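Local coordinates for cytochrome b5-domain protein (Methanococcoides burtonii, PDB 6VZ6) that binds heme b through two axial histidine ligands in a cytochrome b5-type domain, and probably serves in electron transfer, at residues N14-E19 against W38-H43; Y22-G27 against G50-A55; V32-L37 against D69-G74. One frame throughout, in Å; residues are numbered along the deposited sequence.

All three contacts belong to one small cytochrome b5-like domain, and their chemistry differs with their place in the fold. Contact 1 is a surface contact in which a lysine bridges two aspartates and two glycines let the backbones close up, in the segment that ends in an axial histidine. Contact 2, partly buried, is backbone pairing between an edge strand and the chain leading into helix 54-57. Contact 3, also partly buried, has no hydrogen bond across it and rests on an aromatic ring beside a heme propionate. W38 of contact 1 packs on F23 and L53 of contact 2 and on V32 of contact 3, and all three contacts touch the heme.

Contact 1: residues N14-E19 against W38-H43. With HEM (protoporphyrin IX containing Fe), chain B.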
loop_
_atom_site.group_PDB
_atom_site.type_symbol
_atom_site.label_atom_id
_atom_site.label_comp_id
_atom_site.label_asym_id
_atom_site.label_seq_id
_atom_site.Cartn_x
_atom_site.Cartn_y
_atom_site.Cartn_z
ATOM N N ASN A 14 3.739 6.649 -3.062
ATOM C CA ASN A 14 3.019 7.059 -1.867
ATOM C C ASN A 14 1.745 7.818 -2.196
ATOM O O ASN A 14 1.179 8.490 -1.344
ATOM C CB ASN A 14 3.903 7.921 -0.983
ATOM C CG ASN A 14 4.232 9.249 -1.629
ATOM O OD1 ASN A 14 3.856 9.507 -2.764
ATOM N ND2 ASN A 14 4.919 10.116 -0.897
ATOM N N GLY A 15 1.269 7.727 -3.422
ATOM C CA GLY A 15 -0.013 8.322 -3.716
ATOM C C GLY A 15 -0.010 9.818 -3.904
ATOM O O GLY A 15 -1.088 10.404 -4.042
ATOM N N LYS A 16 1.155 10.450 -3.939
ATOM C CA LYS A 16 1.235 11.897 -4.051
ATOM C C LYS A 16 2.053 12.317 -5.265
ATOM O O LYS A 16 2.968 11.599 -5.706
ATOM C CB LYS A 16 1.847 12.496 -2.773
ATOM C CG LYS A 16 0.951 12.284 -1.535
ATOM C CD LYS A 16 1.674 12.731 -0.278
ATOM C CE LYS A 16 0.947 12.294 0.999
ATOM N NZ LYS A 16 -0.363 12.992 1.154
ATOM N N ASP A 17 1.745 13.504 -5.782
ATOM C CA ASP A 17 2.606 14.167 -6.761
ATOM C C ASP A 17 2.657 13.395 -8.087
ATOM O O ASP A 17 3.685 13.357 -8.766
ATOM C CB ASP A 17 4.028 14.354 -6.216
ATOM C CG ASP A 17 4.085 15.152 -4.899
ATOM O OD1 ASP A 17 3.373 16.180 -4.738
ATOM O OD2 ASP A 17 4.890 14.742 -4.033
ATOM N N GLY A 18 1.552 12.797 -8.476
ATOM C CA GLY A 18 1.550 12.035 -9.712
ATOM C C GLY A 18 2.008 10.582 -9.576
ATOM O O GLY A 18 2.039 9.870 -10.584
ATOM N N GLU A 19 2.383 10.135 -8.369
ATOM C CA GLU A 19 2.700 8.733 -8.127
ATOM C C GLU A 19 1.474 7.960 -7.654
ATOM O O GLU A 19 0.643 8.473 -6.909
ATOM C CB GLU A 19 3.829 8.610 -7.095
ATOM C CG GLU A 19 5.017 9.504 -7.342
ATOM C CD GLU A 19 5.650 9.152 -8.608
ATOM O OE1 GLU A 19 5.693 7.932 -8.885
ATOM O OE2 GLU A 19 6.045 10.073 -9.346
ATOM N N TRP A 38 -8.009 5.886 0.165
ATOM C CA TRP A 38 -6.581 6.136 0.039
ATOM C C TRP A 38 -6.316 7.363 -0.823
ATOM O O TRP A 38 -5.278 7.454 -1.476
ATOM C CB TRP A 38 -5.856 4.909 -0.521
ATOM C CG TRP A 38 -5.704 3.855 0.529
ATOM C CD1 TRP A 38 -6.597 2.880 0.820
ATOM C CD2 TRP A 38 -4.607 3.688 1.441
ATOM N NE1 TRP A 38 -6.129 2.098 1.854
ATOM C CE2 TRP A 38 -4.914 2.581 2.259
ATOM C CE3 TRP A 38 -3.380 4.351 1.625
ATOM C CZ2 TRP A 38 -4.067 2.142 3.282
ATOM C CZ3 TRP A 38 -2.531 3.906 2.650
ATOM C CH2 TRP A 38 -2.870 2.806 3.449
ATOM N N GLU A 39 -7.214 8.340 -0.780
ATOM C CA GLU A 39 -7.073 9.519 -1.616
ATOM C C GLU A 39 -5.825 10.281 -1.215
ATOM O O GLU A 39 -5.542 10.474 -0.024
ATOM C CB GLU A 39 -8.306 10.428 -1.493
ATOM C CG GLU A 39 -9.547 9.880 -2.210
ATOM C CD GLU A 39 -10.667 10.909 -2.381
ATOM O OE1 GLU A 39 -10.859 11.774 -1.494
ATOM O OE2 GLU A 39 -11.363 10.843 -3.414
ATOM N N ASP A 40 -5.069 10.701 -2.221
ATOM C CA ASP A 40 -3.809 11.406 -2.030
ATOM C C ASP A 40 -2.836 10.606 -1.180
ATOM O O ASP A 40 -1.895 11.172 -0.607
ATOM C CB ASP A 40 -4.050 12.796 -1.420
ATOM C CG ASP A 40 -2.896 13.762 -1.671
ATOM O OD1 ASP A 40 -2.364 13.803 -2.815
ATOM O OD2 ASP A 40 -2.515 14.471 -0.711
ATOM N N GLY A 41 -3.032 9.287 -1.107
ATOM C CA GLY A 41 -2.105 8.428 -0.392
ATOM C C GLY A 41 -2.210 8.533 1.116
ATOM O O GLY A 41 -1.265 8.165 1.820
ATOM N N ASP A 42 -3.331 9.030 1.631
ATOM C CA ASP A 42 -3.534 9.226 3.063
ATOM C C ASP A 42 -4.752 8.403 3.470
ATOM O O ASP A 42 -5.841 8.598 2.926
ATOM C CB ASP A 42 -3.737 10.706 3.391
ATOM C CG ASP A 42 -2.483 11.568 3.129
ATOM O OD1 ASP A 42 -1.361 11.156 3.521
ATOM O OD2 ASP A 42 -2.633 12.675 2.545
ATOM N N HIS A 43 -4.571 7.490 4.427
ATOM C CA HIS A 43 -5.622 6.585 4.871
ATOM C C HIS A 43 -6.041 6.972 6.285
ATOM O O HIS A 43 -5.299 6.730 7.247
ATOM C CB HIS A 43 -5.110 5.156 4.810
ATOM C CG HIS A 43 -6.147 4.111 5.083
ATOM N ND1 HIS A 43 -7.333 4.030 4.391
ATOM C CD2 HIS A 43 -6.127 3.042 5.916
ATOM C CE1 HIS A 43 -8.018 2.977 4.807
ATOM N NE2 HIS A 43 -7.317 2.373 5.753
HETATM C CHA HEM B . -10.621 0.034 4.789
HETATM C CHB HEM B . -9.554 2.405 8.794
HETATM C CHC HEM B . -5.036 0.798 8.643
HETATM C CHD HEM B . -5.962 -1.020 4.260
HETATM C C1A HEM B . -10.755 0.730 5.949
HETATM C C2A HEM B . -12.001 1.154 6.537
HETATM C C3A HEM B . -11.688 1.838 7.652
HETATM C C4A HEM B . -10.247 1.838 7.778
HETATM C CMA HEM B . -12.611 2.517 8.684
HETATM C CAA HEM B . -13.385 0.846 5.905
HETATM C CBA HEM B . -14.431 0.406 6.915
HETATM C CGA HEM B . -14.200 -1.038 7.177
HETATM O O1A HEM B . -13.733 -1.690 6.223
HETATM O O2A HEM B . -14.474 -1.514 8.318
HETATM C C1B HEM B . -8.249 2.166 9.077
HETATM C C2B HEM B . -7.607 2.745 10.184
HETATM C C3B HEM B . -6.352 2.326 10.208
HETATM C C4B HEM B . -6.152 1.473 9.051
HETATM C CMB HEM B . -8.290 3.654 11.214
HETATM C CAB HEM B . -5.462 2.708 11.408
HETATM C CBB HEM B . -4.628 1.790 11.915
HETATM C C1C HEM B . -4.895 0.141 7.447
HETATM C C2C HEM B . -3.701 -0.559 6.996
HETATM C C3C HEM B . -3.956 -1.053 5.768
HETATM C C4C HEM B . -5.321 -0.692 5.424
HETATM C CMC HEM B . -2.404 -0.635 7.822
HETATM C CAC HEM B . -3.080 -1.874 4.769
HETATM C CBC HEM B . -2.143 -2.724 5.142
HETATM C C1D HEM B . -7.290 -0.831 3.980
HETATM C C2D HEM B . -7.962 -1.099 2.718
HETATM C C3D HEM B . -9.256 -0.834 2.870
HETATM C C4D HEM B . -9.423 -0.355 4.218
HETATM C CMD HEM B . -7.271 -1.654 1.447
HETATM C CAD HEM B . -10.404 -0.950 1.831
HETATM C CBD HEM B . -10.410 0.324 0.990
HETATM C CGD HEM B . -11.554 0.368 -0.002
HETATM O O1D HEM B . -11.599 1.289 -0.843
HETATM O O2D HEM B . -12.381 -0.567 -0.007
HETATM N NA HEM B . -9.709 1.141 6.726
HETATM N NB HEM B . -7.334 1.415 8.377
HETATM N NC HEM B . -5.871 0.016 6.475
HETATM N ND HEM B . -8.213 -0.362 4.873
HETATM FE FE HEM B . -7.827 0.540 6.620
HETATM O O HOH W 1 -0.190 15.114 -4.186
#
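K16 reaches D40 and D42 through its torsions: the lysine leaves the backbone with CG anti to its carbonyl carbon (chi1 -65°), runs extended through CD and CE, and bends only at chi4 (-67°), which turns NZ in among three oxygens. The result is a salt-bridge network on the surface of the cytochrome b5-like fold, joining the loop after helix 7-12 to the segment that ends in the axial ligand H43. The firmer bond runs from NZ to the backbone oxygen of D40, NZ to O 3.0 Å, nearly along the C=O axis. In one of the two modelled conformers of D42, OD2 lies 2.7 Å from NZ, met on the syn side but out of the carboxylate plane. The third bond, from NZ to D40 OD2, is weak at 3.2 Å. The lysine side chain crosses those of D40 and D42 at about a right angle, and K16 CG and CE rest near D40 O. The ammonium group probably offsets the two nearby carboxylate charges.

Next to this network the backbones approach closely, G15 and G41 having CA atoms 3.9 Å apart. A side chain on either glycine would run into the other segment, and G41 CA instead makes a CA-H...O contact with N14 O. N14 OD1 accepts from K16 N in an Asx turn, at the foot of the lysine, and a type I' turn follows from K16 to E19. Further along, H43 NE2 binds the heme iron at 2.1 Å, with H62 as the second axial ligand, while H43 ND1 is hydrogen-bonded to L37 O. W38 NE1 lies over one face of the H43 ring, toward its rim, and W38 CZ2 approaches heme C4C at 3.8 Å.

Contact 2: residues Y22-G27 against G50-A55; sequences YFAYKG and GIDLTA. With HEM (protoporphyrin IX containing Fe), chain B.
A24 and D52 form a single beta bridge, by which edge strand 22-25 of the cytochrome b5-like fold takes up the chain entering helix 54-57. The backbone bonds are G50 N to Y22 O, A24 N to I51 O and L53 N to A24 O, the first nearly straight at 177°.

D52 has CG anti to its backbone N (chi1 -178°), and OD1 accepts both from T54 OG1 at 2.6 Å, through its syn lone pair, and from T54 N, on the anti side, in an Asx turn. T54 OG1 in turn accepts from K26 N at 2.9 Å, linking the turn to the end of the strand. An alanine in place of D52 would probably leave T54 N and OG1 without their shared acceptor and the hydroxyl freer to turn away from K26.

On the heme side, F23 CG sits between the backbone N and the carbonyl carbon (chi1 56°), which places it 3.9 Å from L53 CD1, and the two side chains cross at about a right angle. One face of the F23 ring is covered toward its rim by the heme vinyl carbon CAC. K26 CG lies over the centre of the Y25 ring, and the Y25 hydroxyl is hydrogen-bonded to D64. CBC, the terminal carbon of the same vinyl group, lies 3.7 Å from L53 CB.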
loop_
_atom_site.group_PDB
_atom_site.type_symbol
_atom_site.label_atom_id
_atom_site.label_comp_id
_atom_site.label_asym_id
_atom_site.label_seq_id
_atom_site.Cartn_x
_atom_site.Cartn_y
_atom_site.Cartn_z
ATOM N N TYR A 22 0.862 2.715 -3.566
ATOM C CA TYR A 22 1.190 1.325 -3.262
ATOM C C TYR A 22 1.481 1.191 -1.777
ATOM O O TYR A 22 1.872 2.170 -1.135
ATOM C CB TYR A 22 2.444 0.861 -4.002
ATOM C CG TYR A 22 2.336 0.791 -5.511
ATOM C CD1 TYR A 22 1.110 0.942 -6.178
ATOM C CD2 TYR A 22 3.459 0.549 -6.261
ATOM C CE1 TYR A 22 1.042 0.840 -7.583
ATOM C CE2 TYR A 22 3.400 0.442 -7.629
ATOM C CZ TYR A 22 2.203 0.598 -8.280
ATOM O OH TYR A 22 2.257 0.473 -9.625
ATOM N N PHE A 23 1.275 -0.010 -1.235
ATOM C CA PHE A 23 1.851 -0.351 0.065
ATOM C C PHE A 23 2.235 -1.827 0.066
ATOM O O PHE A 23 1.891 -2.579 -0.836
ATOM C CB PHE A 23 0.928 0.000 1.256
ATOM C CG PHE A 23 -0.430 -0.618 1.205
ATOM C CD1 PHE A 23 -0.591 -1.986 1.345
ATOM C CD2 PHE A 23 -1.569 0.182 1.044
ATOM C CE1 PHE A 23 -1.855 -2.563 1.286
ATOM C CE2 PHE A 23 -2.835 -0.386 1.017
ATOM C CZ PHE A 23 -2.969 -1.765 1.106
ATOM N N ALA A 24 2.991 -2.239 1.067
ATOM C CA ALA A 24 3.327 -3.646 1.216
ATOM C C ALA A 24 2.598 -4.232 2.414
ATOM O O ALA A 24 2.312 -3.552 3.401
ATOM C CB ALA A 24 4.834 -3.843 1.345
ATOM N N TYR A 25 2.242 -5.497 2.272
ATOM C CA TYR A 25 1.615 -6.266 3.334
ATOM C C TYR A 25 2.072 -7.709 3.186
ATOM O O TYR A 25 1.796 -8.336 2.156
ATOM C CB TYR A 25 0.097 -6.167 3.268
ATOM C CG TYR A 25 -0.603 -6.993 4.329
ATOM C CD1 TYR A 25 -0.677 -6.541 5.622
ATOM C CD2 TYR A 25 -1.181 -8.222 4.027
ATOM C CE1 TYR A 25 -1.327 -7.264 6.600
ATOM C CE2 TYR A 25 -1.840 -8.976 5.013
ATOM C CZ TYR A 25 -1.887 -8.474 6.307
ATOM O OH TYR A 25 -2.524 -9.145 7.310
ATOM N N LYS A 26 2.818 -8.208 4.184
ATOM C CA LYS A 26 3.296 -9.586 4.171
ATOM C C LYS A 26 3.936 -9.934 2.831
ATOM O O LYS A 26 3.586 -10.915 2.177
ATOM C CB LYS A 26 2.135 -10.532 4.523
ATOM C CG LYS A 26 1.655 -10.285 5.984
ATOM C CD LYS A 26 0.625 -11.294 6.448
ATOM C CE LYS A 26 0.363 -11.176 7.962
ATOM N NZ LYS A 26 -0.876 -11.879 8.351
ATOM N N GLY A 27 4.875 -9.086 2.410
ATOM C CA GLY A 27 5.650 -9.319 1.220
ATOM C C GLY A 27 5.019 -8.905 -0.073
ATOM O O GLY A 27 5.732 -8.837 -1.092
ATOM N N GLY A 50 3.390 3.946 0.215
ATOM C CA GLY A 50 4.827 3.895 0.017
ATOM C C GLY A 50 5.612 3.094 1.040
ATOM O O GLY A 50 6.853 3.105 0.996
ATOM N N ILE A 51 4.930 2.357 1.919
ATOM C CA ILE A 51 5.513 1.754 3.115
ATOM C C ILE A 51 5.000 0.324 3.250
ATOM O O ILE A 51 3.881 0.004 2.825
ATOM C CB ILE A 51 5.086 2.546 4.397
ATOM C CG1 ILE A 51 5.489 4.021 4.283
ATOM C CG2 ILE A 51 5.673 1.952 5.657
ATOM C CD1 ILE A 51 6.952 4.198 3.963
ATOM N N ASP A 52 5.788 -0.502 3.943
ATOM C CA ASP A 52 5.344 -1.817 4.381
ATOM C C ASP A 52 4.451 -1.626 5.596
ATOM O O ASP A 52 4.925 -1.257 6.683
ATOM C CB ASP A 52 6.548 -2.676 4.724
ATOM C CG ASP A 52 6.163 -4.071 5.137
ATOM O OD1 ASP A 52 4.954 -4.330 5.442
ATOM O OD2 ASP A 52 7.101 -4.901 5.152
ATOM N N LEU A 53 3.149 -1.848 5.418
ATOM C CA LEU A 53 2.179 -1.581 6.474
ATOM C C LEU A 53 1.800 -2.850 7.259
ATOM O O LEU A 53 0.757 -2.877 7.944
ATOM C CB LEU A 53 0.947 -0.906 5.864
ATOM C CG LEU A 53 1.176 0.517 5.369
ATOM C CD1 LEU A 53 -0.068 1.059 4.724
ATOM C CD2 LEU A 53 1.600 1.417 6.530
ATOM N N THR A 54 2.643 -3.888 7.204
ATOM C CA THR A 54 2.307 -5.139 7.886
ATOM C C THR A 54 2.081 -4.903 9.380
ATOM O O THR A 54 1.056 -5.297 9.943
ATOM C CB THR A 54 3.402 -6.183 7.674
ATOM O OG1 THR A 54 3.649 -6.430 6.294
ATOM C CG2 THR A 54 3.011 -7.543 8.340
ATOM N N ALA A 55 3.014 -4.234 10.040
ATOM C CA ALA A 55 2.871 -4.000 11.478
ATOM C C ALA A 55 1.641 -3.141 11.763
ATOM O O ALA A 55 0.877 -3.406 12.688
ATOM C CB ALA A 55 4.133 -3.325 12.025
HETATM C CHA HEM B . -10.621 0.034 4.789
HETATM C CHB HEM B . -9.554 2.405 8.794
HETATM C CHC HEM B . -5.036 0.798 8.643
HETATM C CHD HEM B . -5.962 -1.020 4.260
HETATM C C1A HEM B . -10.755 0.730 5.949
HETATM C C2A HEM B . -12.001 1.154 6.537
HETATM C C3A HEM B . -11.688 1.838 7.652
HETATM C C4A HEM B . -10.247 1.838 7.778
HETATM C CMA HEM B . -12.611 2.517 8.684
HETATM C CAA HEM B . -13.385 0.846 5.905
HETATM C CBA HEM B . -14.431 0.406 6.915
HETATM C CGA HEM B . -14.200 -1.038 7.177
HETATM O O1A HEM B . -13.733 -1.690 6.223
HETATM O O2A HEM B . -14.474 -1.514 8.318
HETATM C C1B HEM B . -8.249 2.166 9.077
HETATM C C2B HEM B . -7.607 2.745 10.184
HETATM C C3B HEM B . -6.352 2.326 10.208
HETATM C C4B HEM B . -6.152 1.473 9.051
HETATM C CMB HEM B . -8.290 3.654 11.214
HETATM C CAB HEM B . -5.462 2.708 11.408
HETATM C CBB HEM B . -4.628 1.790 11.915
HETATM C C1C HEM B . -4.895 0.141 7.447
HETATM C C2C HEM B . -3.701 -0.559 6.996
HETATM C C3C HEM B . -3.956 -1.053 5.768
HETATM C C4C HEM B . -5.321 -0.692 5.424
HETATM C CMC HEM B . -2.404 -0.635 7.822
HETATM C CAC HEM B . -3.080 -1.874 4.769
HETATM C CBC HEM B . -2.143 -2.724 5.142
HETATM C C1D HEM B . -7.290 -0.831 3.980
HETATM C C2D HEM B . -7.962 -1.099 2.718
HETATM C C3D HEM B . -9.256 -0.834 2.870
HETATM C C4D HEM B . -9.423 -0.355 4.218
HETATM C CMD HEM B . -7.271 -1.654 1.447
HETATM C CAD HEM B . -10.404 -0.950 1.831
HETATM C CBD HEM B . -10.410 0.324 0.990
HETATM C CGD HEM B . -11.554 0.368 -0.002
HETATM O O1D HEM B . -11.599 1.289 -0.843
HETATM O O2D HEM B . -12.381 -0.567 -0.007
HETATM N NA HEM B . -9.709 1.141 6.726
HETATM N NB HEM B . -7.334 1.415 8.377
HETATM N NC HEM B . -5.871 0.016 6.475
HETATM N ND HEM B . -8.213 -0.362 4.873
HETATM FE FE HEM B . -7.827 0.540 6.620
HETATM O O HOH W 2 6.214 -7.017 3.485
#

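Contact 3: residues V32-L37 against D69-G74. With HEM (protoporphyrin IX containing Fe), chain B.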
loop_
_atom_site.group_PDB
_atom_site.type_symbol
_atom_site.label_atom_id
_atom_site.label_comp_id
_atom_site.label_asym_id
_atom_site.label_seq_id
_atom_site.Cartn_x
_atom_site.Cartn_y
_atom_site.Cartn_z
ATOM N N VAL A 32 -3.541 0.530 -4.349
ATOM C CA VAL A 32 -4.834 1.017 -3.869
ATOM C C VAL A 32 -5.139 2.408 -4.418
ATOM O O VAL A 32 -5.977 3.101 -3.882
ATOM C CB VAL A 32 -4.936 0.998 -2.330
ATOM C CG1 VAL A 32 -4.909 -0.419 -1.843
ATOM C CG2 VAL A 32 -3.815 1.825 -1.708
ATOM N N THR A 33 -4.475 2.810 -5.501
ATOM C CA THR A 33 -4.626 4.172 -6.032
ATOM C C THR A 33 -6.097 4.549 -6.208
ATOM O O THR A 33 -6.472 5.715 -6.008
ATOM C CB THR A 33 -3.908 4.277 -7.396
ATOM O OG1 THR A 33 -2.547 3.903 -7.256
ATOM C CG2 THR A 33 -3.994 5.676 -7.977
ATOM N N GLU A 34 -6.924 3.551 -6.548
ATOM C CA GLU A 34 -8.334 3.702 -6.865
ATOM C C GLU A 34 -9.226 3.794 -5.646
ATOM O O GLU A 34 -10.379 4.191 -5.771
ATOM C CB GLU A 34 -8.816 2.466 -7.655
ATOM C CG GLU A 34 -8.435 1.057 -6.981
ATOM C CD GLU A 34 -7.005 0.543 -7.312
ATOM O OE1 GLU A 34 -6.825 -0.334 -8.169
ATOM O OE2 GLU A 34 -6.049 0.974 -6.704
ATOM N N SER A 35 -8.746 3.430 -4.468
ATOM C CA SER A 35 -9.610 3.392 -3.307
ATOM C C SER A 35 -9.995 4.806 -2.876
ATOM O O SER A 35 -9.142 5.697 -2.736
ATOM C CB SER A 35 -8.915 2.680 -2.152
ATOM O OG SER A 35 -9.582 2.971 -0.928
ATOM N N MET A 36 -11.282 4.997 -2.626
ATOM C CA MET A 36 -11.745 6.260 -2.072
ATOM C C MET A 36 -11.221 6.503 -0.667
ATOM O O MET A 36 -11.291 7.637 -0.198
ATOM C CB MET A 36 -13.281 6.296 -2.049
ATOM C CG MET A 36 -13.958 6.375 -3.427
ATOM S SD MET A 36 -15.761 6.603 -3.342
ATOM C CE MET A 36 -16.115 6.290 -1.608
ATOM N N LEU A 37 -10.718 5.474 0.027
ATOM C CA LEU A 37 -10.133 5.656 1.353
ATOM C C LEU A 37 -8.627 5.841 1.337
ATOM O O LEU A 37 -8.017 5.973 2.414
ATOM C CB LEU A 37 -10.485 4.482 2.255
ATOM C CG LEU A 37 -11.975 4.166 2.334
ATOM C CD1 LEU A 37 -12.329 3.092 3.314
ATOM C CD2 LEU A 37 -12.741 5.444 2.702
ATOM N N ASP A 69 -9.798 -7.125 -2.535
ATOM C CA ASP A 69 -10.322 -6.434 -3.697
ATOM C C ASP A 69 -9.285 -5.619 -4.446
ATOM O O ASP A 69 -9.652 -4.977 -5.417
ATOM C CB ASP A 69 -11.469 -5.490 -3.264
ATOM C CG ASP A 69 -12.728 -6.249 -2.805
ATOM O OD1 ASP A 69 -13.011 -7.351 -3.333
ATOM O OD2 ASP A 69 -13.425 -5.743 -1.899
ATOM N N PHE A 70 -8.036 -5.573 -4.015
ATOM C CA PHE A 70 -7.040 -4.750 -4.695
ATOM C C PHE A 70 -5.940 -5.616 -5.281
ATOM O O PHE A 70 -5.597 -6.648 -4.723
ATOM C CB PHE A 70 -6.455 -3.684 -3.754
ATOM C CG PHE A 70 -7.504 -2.676 -3.364
ATOM C CD1 PHE A 70 -7.764 -1.575 -4.184
ATOM C CD2 PHE A 70 -8.320 -2.897 -2.278
ATOM C CE1 PHE A 70 -8.782 -0.679 -3.884
ATOM C CE2 PHE A 70 -9.356 -2.003 -1.965
ATOM C CZ PHE A 70 -9.586 -0.910 -2.775
ATOM N N PRO A 71 -5.414 -5.234 -6.433
ATOM C CA PRO A 71 -4.434 -6.080 -7.110
ATOM C C PRO A 71 -3.067 -6.036 -6.440
ATOM O O PRO A 71 -2.596 -4.997 -5.947
ATOM C CB PRO A 71 -4.388 -5.512 -8.526
ATOM C CG PRO A 71 -4.692 -4.038 -8.336
ATOM C CD PRO A 71 -5.701 -4.001 -7.188
ATOM N N VAL A 72 -2.446 -7.214 -6.398
ATOM C CA VAL A 72 -1.041 -7.336 -6.033
ATOM C C VAL A 72 -0.215 -7.149 -7.305
ATOM O O VAL A 72 -0.391 -7.879 -8.282
ATOM C CB VAL A 72 -0.772 -8.688 -5.367
ATOM C CG1 VAL A 72 0.745 -8.908 -5.175
ATOM C CG2 VAL A 72 -1.544 -8.745 -4.029
ATOM N N VAL A 73 0.645 -6.131 -7.310
ATOM C CA VAL A 73 1.438 -5.731 -8.480
ATOM C C VAL A 73 2.916 -6.051 -8.319
ATOM O O VAL A 73 3.709 -5.843 -9.256
ATOM C CB VAL A 73 1.225 -4.242 -8.776
ATOM C CG1 VAL A 73 -0.251 -3.962 -9.022
ATOM C CG2 VAL A 73 1.686 -3.315 -7.612
ATOM N N GLY A 74 3.307 -6.607 -7.183
ATOM C CA GLY A 74 4.684 -7.021 -7.011
ATOM C C GLY A 74 4.977 -7.509 -5.611
ATOM O O GLY A 74 4.078 -7.839 -4.828
HETATM C CHA HEM B . -10.621 0.034 4.789
HETATM C CHB HEM B . -9.554 2.405 8.794
HETATM C CHC HEM B . -5.036 0.798 8.643
HETATM C CHD HEM B . -5.962 -1.020 4.260
HETATM C C1A HEM B . -10.755 0.730 5.949
HETATM C C2A HEM B . -12.001 1.154 6.537
HETATM C C3A HEM B . -11.688 1.838 7.652
HETATM C C4A HEM B . -10.247 1.838 7.778
HETATM C CMA HEM B . -12.611 2.517 8.684
HETATM C CAA HEM B . -13.385 0.846 5.905
HETATM C CBA HEM B . -14.431 0.406 6.915
HETATM C CGA HEM B . -14.200 -1.038 7.177
HETATM O O1A HEM B . -13.733 -1.690 6.223
HETATM O O2A HEM B . -14.474 -1.514 8.318
HETATM C C1B HEM B . -8.249 2.166 9.077
HETATM C C2B HEM B . -7.607 2.745 10.184
HETATM C C3B HEM B . -6.352 2.326 10.208
HETATM C C4B HEM B . -6.152 1.473 9.051
HETATM C CMB HEM B . -8.290 3.654 11.214
HETATM C CAB HEM B . -5.462 2.708 11.408
HETATM C CBB HEM B . -4.628 1.790 11.915
HETATM C C1C HEM B . -4.895 0.141 7.447
HETATM C C2C HEM B . -3.701 -0.559 6.996
HETATM C C3C HEM B . -3.956 -1.053 5.768
HETATM C C4C HEM B . -5.321 -0.692 5.424
HETATM C CMC HEM B . -2.404 -0.635 7.822
HETATM C CAC HEM B . -3.080 -1.874 4.769
HETATM C CBC HEM B . -2.143 -2.724 5.142
HETATM C C1D HEM B . -7.290 -0.831 3.980
HETATM C C2D HEM B . -7.962 -1.099 2.718
HETATM C C3D HEM B . -9.256 -0.834 2.870
HETATM C C4D HEM B . -9.423 -0.355 4.218
HETATM C CMD HEM B . -7.271 -1.654 1.447
HETATM C CAD HEM B . -10.404 -0.950 1.831
HETATM C CBD HEM B . -10.410 0.324 0.990
HETATM C CGD HEM B . -11.554 0.368 -0.002
HETATM O O1D HEM B . -11.599 1.289 -0.843
HETATM O O2D HEM B . -12.381 -0.567 -0.007
HETATM N NA HEM B . -9.709 1.141 6.726
HETATM N NB HEM B . -7.334 1.415 8.377
HETATM N NC HEM B . -5.871 0.016 6.475
HETATM N ND HEM B . -8.213 -0.362 4.873
HETATM FE FE HEM B . -7.827 0.540 6.620
#
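Apolar contact around one aromatic ring joins the type I turn V32-S35, which follows strand 28-31, to the chain entering strand 72-76, at the propionate edge of the heme pocket in this cytochrome b5-like domain. F70 carries it, its ring taking V32 over a face, E34 at an edge and S35 near its far end, and no hydrogen bond crosses between the segments.

V32 CG1 stands over the ring face, offset toward the rim, in a CH-pi contact with the centroid 4.1 Å away and 25° off the ring normal. The nearest ring atom is F70 CG, 3.8 Å from V32 CG1, and the two side chains cross at about a right angle. V32 is buried, and also packs on W38 and F23 deeper in the fold.

E34 comes from another direction. Its CG sits in the crowded position between the backbone N and the carbonyl carbon (chi1 50°), which sets that methylene in the plane of the ring, 3.6 Å from F70 CE1. The two side chains slide past each other in opposite directions. A loose and doubtful approach brings E34 OE1 within 4.0 Å of P71 CD.

S35 links the turn to the cofactor. Its CB is 3.7 Å from F70 CZ, and that ring atom in turn lies 3.6 Å from heme O1D, so the ring borders the propionate as well. S35 OG accepts from L37 N in an ST turn, and one hydroxyl thus holds both the local backbone and the heme. L37 CD1 touches heme CAA, at the base of the other propionate. Placed anti to the backbone N (chi1 163°), S35 OG donates to heme O1D at 2.6 Å.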